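Local coordinates for protein NEQ011 (Nanoarchaeum equitans Kin4-M, PDB 6GQ8) that probably reduces superoxide to hydrogen peroxide at a mononuclear iron centre, at residues A[12-17]-A[91-96]; A[39-44]-A[97-102]. All coordinates share one frame; numbering follows the deposited sequence.

Contact 1: A[12-17]-A[91-96]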
loop_
_atom_site.group_PDB
_atom_site.type_symbol
_atom_site.label_atom_id
_atom_site.label_comp_id
_atom_site.label_asym_id
_atom_site.label_seq_id
_atom_site.Cartn_x
_atom_site.Cartn_y
_atom_site.Cartn_z
ATOM N N PRO A 12 12.817 10.473 8.651
ATOM C CA PRO A 12 13.283 9.182 8.126
ATOM C C PRO A 12 14.733 9.271 7.678
ATOM O O PRO A 12 15.047 9.888 6.656
ATOM C CB PRO A 12 12.333 8.927 6.947
ATOM C CG PRO A 12 11.919 10.289 6.495
ATOM C CD PRO A 12 11.897 11.159 7.728
ATOM N N ILE A 13 15.625 8.648 8.440
ATOM C CA ILE A 13 17.055 8.721 8.153
ATOM C C ILE A 13 17.398 7.718 7.060
ATOM O O ILE A 13 17.023 6.543 7.140
ATOM C CB ILE A 13 17.878 8.459 9.425
ATOM C CG1 ILE A 13 17.552 9.503 10.493
ATOM C CG2 ILE A 13 19.368 8.463 9.109
ATOM C CD1 ILE A 13 17.717 10.931 10.018
ATOM N N ILE A 14 18.128 8.175 6.046
ATOM C CA ILE A 14 18.496 7.353 4.897
ATOM C C ILE A 14 19.968 6.980 5.007
ATOM O O ILE A 14 20.818 7.849 5.237
ATOM C CB ILE A 14 18.224 8.089 3.572
ATOM C CG1 ILE A 14 16.764 8.539 3.492
ATOM C CG2 ILE A 14 18.580 7.207 2.387
ATOM C CD1 ILE A 14 16.500 9.541 2.392
ATOM N N GLU A 15 20.269 5.695 4.827
ATOM C CA GLU A 15 21.636 5.216 4.669
ATOM C C GLU A 15 21.753 4.430 3.372
ATOM O O GLU A 15 20.847 3.673 3.010
ATOM C CB GLU A 15 22.081 4.338 5.842
ATOM C CG GLU A 15 22.215 5.076 7.157
ATOM C CD GLU A 15 22.824 4.212 8.244
ATOM O OE1 GLU A 15 23.005 2.997 8.010
ATOM O OE2 GLU A 15 23.143 4.751 9.324
ATOM N N ILE A 16 22.872 4.616 2.675
ATOM C CA ILE A 16 23.083 4.049 1.348
ATOM C C ILE A 16 24.372 3.240 1.353
ATOM O O ILE A 16 25.419 3.736 1.783
ATOM C CB ILE A 16 23.144 5.145 0.267
ATOM C CG1 ILE A 16 21.869 5.990 0.282
ATOM C CG2 ILE A 16 23.358 4.529 -1.109
ATOM C CD1 ILE A 16 21.966 7.253 -0.549
ATOM N N GLU A 17 24.294 1.994 0.887
ATOM C CA GLU A 17 25.470 1.165 0.648
ATOM C C GLU A 17 25.369 0.563 -0.743
ATOM O O GLU A 17 24.339 -0.015 -1.100
ATOM C CB GLU A 17 25.636 0.051 1.689
ATOM C CG GLU A 17 25.678 0.525 3.130
ATOM C CD GLU A 17 25.990 -0.601 4.102
ATOM O OE1 GLU A 17 26.339 -1.710 3.642
ATOM O OE2 GLU A 17 25.903 -0.372 5.327
ATOM N N LEU A 91 17.957 10.644 -3.186
ATOM C CA LEU A 91 16.884 9.826 -2.645
ATOM C C LEU A 91 16.007 10.673 -1.734
ATOM O O LEU A 91 16.488 11.558 -1.021
ATOM C CB LEU A 91 17.449 8.633 -1.873
ATOM C CG LEU A 91 18.144 7.568 -2.722
ATOM C CD1 LEU A 91 18.732 6.481 -1.842
ATOM C CD2 LEU A 91 17.156 6.970 -3.706
ATOM N N ILE A 92 14.710 10.387 -1.752
ATOM C CA ILE A 92 13.740 11.137 -0.966
ATOM C C ILE A 92 12.909 10.143 -0.173
ATOM O O ILE A 92 12.276 9.252 -0.753
ATOM C CB ILE A 92 12.841 12.021 -1.847
ATOM C CG1 ILE A 92 13.691 12.985 -2.681
ATOM C CG2 ILE A 92 11.845 12.791 -0.992
ATOM C CD1 ILE A 92 12.909 13.755 -3.726
ATOM N N ALA A 93 12.924 10.280 1.149
ATOM C CA ALA A 93 12.128 9.444 2.034
ATOM C C ALA A 93 11.036 10.295 2.658
ATOM O O ALA A 93 11.307 11.394 3.155
ATOM C CB ALA A 93 12.992 8.802 3.122
ATOM N N ILE A 94 9.810 9.786 2.632
ATOM C CA ILE A 94 8.656 10.444 3.229
ATOM C C ILE A 94 8.033 9.462 4.203
ATOM O O ILE A 94 7.675 8.344 3.817
ATOM C CB ILE A 94 7.636 10.884 2.168
ATOM C CG1 ILE A 94 8.261 11.905 1.212
ATOM C CG2 ILE A 94 6.383 11.449 2.828
ATOM C CD1 ILE A 94 7.290 12.452 0.185
ATOM N N SER A 95 7.908 9.872 5.461
ATOM C CA SER A 95 7.346 9.029 6.501
ATOM C C SER A 95 6.137 9.717 7.117
ATOM O O SER A 95 6.028 10.947 7.101
ATOM C CB SER A 95 8.383 8.721 7.586
ATOM O OG SER A 95 8.814 9.914 8.214
ATOM N N TYR A 96 5.231 8.914 7.670
ATOM C CA TYR A 96 3.974 9.414 8.210
ATOM C C TYR A 96 3.804 8.950 9.646
ATOM O O TYR A 96 3.918 7.754 9.934
ATOM C CB TYR A 96 2.781 8.946 7.373
ATOM C CG TYR A 96 1.435 9.294 7.978
ATOM C CD1 TYR A 96 0.981 10.604 7.996
ATOM C CD2 TYR A 96 0.617 8.311 8.513
ATOM C CE1 TYR A 96 -0.251 10.930 8.541
ATOM C CE2 TYR A 96 -0.616 8.627 9.062
ATOM C CZ TYR A 96 -1.043 9.939 9.073
ATOM O OH TYR A 96 -2.269 10.260 9.617
#
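The S95 hydroxyl, buried where strands 12-17 and 91-96 come together, is held by one weak hydrogen bond, to the backbone carbonyl of the iron ligand H10. The P12 ring closes over it from the other strand, with CD 3.4 Å from S95 OG. A first torsion of 61° sets OG between the backbone N and the carbonyl carbon of S95, in the crowded position. No hydrogen bond joins the two strands, whose axes approach to 7.4 Å with N-to-C directions 149° apart. They lie in different sheets of the Ig-like sandwich and face each other across its core, so side chains carry the contact. P12, I14 and I16 on one strand meet S95, A93 and L91 on the other. P12 CG lies 3.8 Å from A93 CB and 3.6 Å from A93 O, and the I14 tip reaches the same methyl, with CD1 3.7 Å from A93 CB. In I14 and I16 alike, CG1 is anti to the carbonyl carbon and CD1 continues the extended chain. I16 and L91 meet tip to tip, CD1 to CD1 at 3.6 Å. Strand 22-29 adds V29 beside P12 and S95 and I25 on L91; strand 101-108 adds K107 on I14 and I16. The chemistry is thus mostly aliphatic and lacks direction, a small alanine methyl filling the middle; at the S95 end, the weak bond of the hydroxyl to H10 O links this packing, though loosely, to the backbone of an iron ligand.

Contact 2: A[39-44]-A[97-102]. With FE (Fe (III) ion), chain E.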
loop_
_atom_site.group_PDB
_atom_site.type_symbol
_atom_site.label_atom_id
_atom_site.label_comp_id
_atom_site.label_asym_id
_atom_site.label_seq_id
_atom_site.Cartn_x
_atom_site.Cartn_y
_atom_site.Cartn_z
ATOM N N PRO A 39 -1.038 2.008 19.408
ATOM C CA PRO A 39 -2.174 2.009 18.471
ATOM C C PRO A 39 -2.579 3.398 18.006
ATOM O O PRO A 39 -2.861 3.587 16.814
ATOM C CB PRO A 39 -3.285 1.327 19.279
ATOM C CG PRO A 39 -2.551 0.422 20.215
ATOM C CD PRO A 39 -1.303 1.172 20.596
ATOM N N SER A 40 -2.582 4.383 18.902
ATOM C CA SER A 40 -3.005 5.737 18.570
ATOM C C SER A 40 -1.840 6.674 18.265
ATOM O O SER A 40 -2.058 7.880 18.109
ATOM C CB SER A 40 -3.865 6.318 19.693
ATOM O OG SER A 40 -5.047 5.557 19.861
ATOM N N HIS A 41 -0.615 6.154 18.178
ATOM C CA HIS A 41 0.543 6.997 17.879
ATOM C C HIS A 41 1.673 6.095 17.402
ATOM O O HIS A 41 2.289 5.400 18.216
ATOM C CB HIS A 41 0.966 7.803 19.104
ATOM C CG HIS A 41 2.035 8.811 18.819
ATOM N ND1 HIS A 41 2.784 9.408 19.810
ATOM C CD2 HIS A 41 2.475 9.336 17.650
ATOM C CE1 HIS A 41 3.643 10.250 19.265
ATOM N NE2 HIS A 41 3.475 10.227 17.954
ATOM N N HIS A 42 1.951 6.116 16.098
ATOM C CA HIS A 42 2.991 5.258 15.546
ATOM C C HIS A 42 3.399 5.761 14.170
ATOM O O HIS A 42 2.680 6.530 13.528
ATOM C CB HIS A 42 2.530 3.798 15.457
ATOM C CG HIS A 42 1.270 3.605 14.668
ATOM N ND1 HIS A 42 0.046 3.379 15.258
ATOM C CD2 HIS A 42 1.047 3.608 13.331
ATOM C CE1 HIS A 42 -0.876 3.247 14.321
ATOM N NE2 HIS A 42 -0.294 3.380 13.142
ATOM N N ILE A 43 4.572 5.312 13.732
ATOM C CA ILE A 43 5.024 5.555 12.369
ATOM C C ILE A 43 4.392 4.485 11.490
ATOM O O ILE A 43 4.646 3.290 11.672
ATOM C CB ILE A 43 6.556 5.518 12.270
ATOM C CG1 ILE A 43 7.193 6.482 13.279
ATOM C CG2 ILE A 43 6.999 5.852 10.849
ATOM C CD1 ILE A 43 6.833 7.934 13.072
ATOM N N GLN A 44 3.560 4.911 10.545
ATOM C CA GLN A 44 2.742 3.972 9.788
ATOM C C GLN A 44 3.424 3.481 8.517
ATOM O O GLN A 44 3.332 2.294 8.190
ATOM C CB GLN A 44 1.396 4.614 9.442
ATOM C CG GLN A 44 0.312 3.622 9.062
ATOM C CD GLN A 44 -1.054 4.277 8.948
ATOM O OE1 GLN A 44 -1.370 4.905 7.936
ATOM N NE2 GLN A 44 -1.866 4.146 9.994
ATOM N N CYS A 97 3.540 9.899 10.537
ATOM C CA CYS A 97 3.171 9.620 11.915
ATOM C C CYS A 97 1.691 9.926 12.097
ATOM O O CYS A 97 1.190 10.929 11.580
ATOM C CB CYS A 97 4.007 10.449 12.893
ATOM S SG CYS A 97 3.414 10.408 14.596
ATOM N N THR A 98 0.989 9.045 12.812
ATOM C CA THR A 98 -0.459 9.166 12.935
ATOM C C THR A 98 -0.895 10.401 13.715
ATOM O O THR A 98 -2.086 10.733 13.693
ATOM C CB THR A 98 -1.043 7.914 13.590
ATOM O OG1 THR A 98 -0.417 7.700 14.860
ATOM C CG2 THR A 98 -0.819 6.698 12.703
ATOM N N LEU A 99 0.020 11.083 14.401
ATOM C CA LEU A 99 -0.314 12.301 15.123
ATOM C C LEU A 99 0.408 13.539 14.618
ATOM O O LEU A 99 -0.144 14.636 14.720
ATOM C CB LEU A 99 -0.007 12.141 16.622
ATOM C CG LEU A 99 -0.880 11.179 17.427
ATOM C CD1 LEU A 99 -0.538 11.265 18.908
ATOM C CD2 LEU A 99 -2.353 11.472 17.204
ATOM N N HIS A 100 1.616 13.400 14.067
ATOM C CA HIS A 100 2.446 14.556 13.746
ATOM C C HIS A 100 2.727 14.689 12.252
ATOM O O HIS A 100 3.704 15.339 11.863
ATOM C CB HIS A 100 3.744 14.502 14.550
ATOM C CG HIS A 100 3.519 14.409 16.027
ATOM N ND1 HIS A 100 3.722 13.248 16.741
ATOM C CD2 HIS A 100 3.068 15.324 16.917
ATOM C CE1 HIS A 100 3.428 13.458 18.011
ATOM N NE2 HIS A 100 3.027 14.709 18.146
ATOM N N GLY A 101 1.898 14.081 11.408
ATOM C CA GLY A 101 1.923 14.397 9.994
ATOM C C GLY A 101 3.067 13.730 9.248
ATOM O O GLY A 101 3.553 12.660 9.619
ATOM N N LEU A 102 3.496 14.390 8.176
ATOM C CA LEU A 102 4.457 13.852 7.226
ATOM C C LEU A 102 5.809 14.540 7.375
ATOM O O LEU A 102 5.890 15.739 7.658
ATOM C CB LEU A 102 3.948 14.017 5.791
ATOM C CG LEU A 102 2.650 13.273 5.480
ATOM C CD1 LEU A 102 1.853 13.986 4.399
ATOM C CD2 LEU A 102 2.969 11.855 5.056
HETATM FE FE FE E . 4.810 11.322 16.423
HETATM O O HOH W 1 -2.547 5.701 15.442
#
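The H41 and H100 imidazoles lie obliquely, planes at 65°, and each turns a nitrogen to the same iron: H41 NE2 at 2.3 Å and H100 ND1 at 2.2 Å from FE. C97 SG, at the H41 ring edge and in its plane, binds FE at 2.5 Å; H10 and H35 complete the site. L99 crosses H41 at about a right angle, laying CD1 over one ring face, 3.8 Å from the centroid. Next door, T98 CG2 sits over one face of the H42 ring, 3.7 Å from its centroid; that ring also stacks with H68, while its ND1 is hydrogen-bonded to E38 O. T98 OG1 accepts H42 N at 3.1 Å and donates to a water that bridges to P39 O, and T98 N returns a bond to H42 O at 3.1 Å, nearly along the C=O axis. An alanine here would remove the hydroxyl and the CG2 methyl, and would probably loosen segment 39-42, which carries H41. L99 N donates a nearly straight hydrogen bond to C97 SG (3.5 Å, 168°), and H100 N adds a weak one; these N-H groups would probably draw charge from the thiolate and so temper its donation to iron.

The chain visits the four segments alternately: 12-17, then 39-44, then 91-96 and directly 97-102, so the two contacts cross along the chain, with centres about 17 Å apart. Strand 89-97 joins them. It packs across the sandwich in contact 1, runs into the iron ligand C97 of contact 2, and lies in the mixed sheet between strands 43-52 and 101-108. Where the contacts meet, Y96 O is 2.9 Å from Q44 N, a probable hydrogen bond between neighbouring strands. Contact 1 thus belongs to the buried core near the centre of the chain, and contact 2 to the iron-bearing end. Both also touch the second subunit, contact 1 through I92, I94 and Y96 and contact 2 through L102.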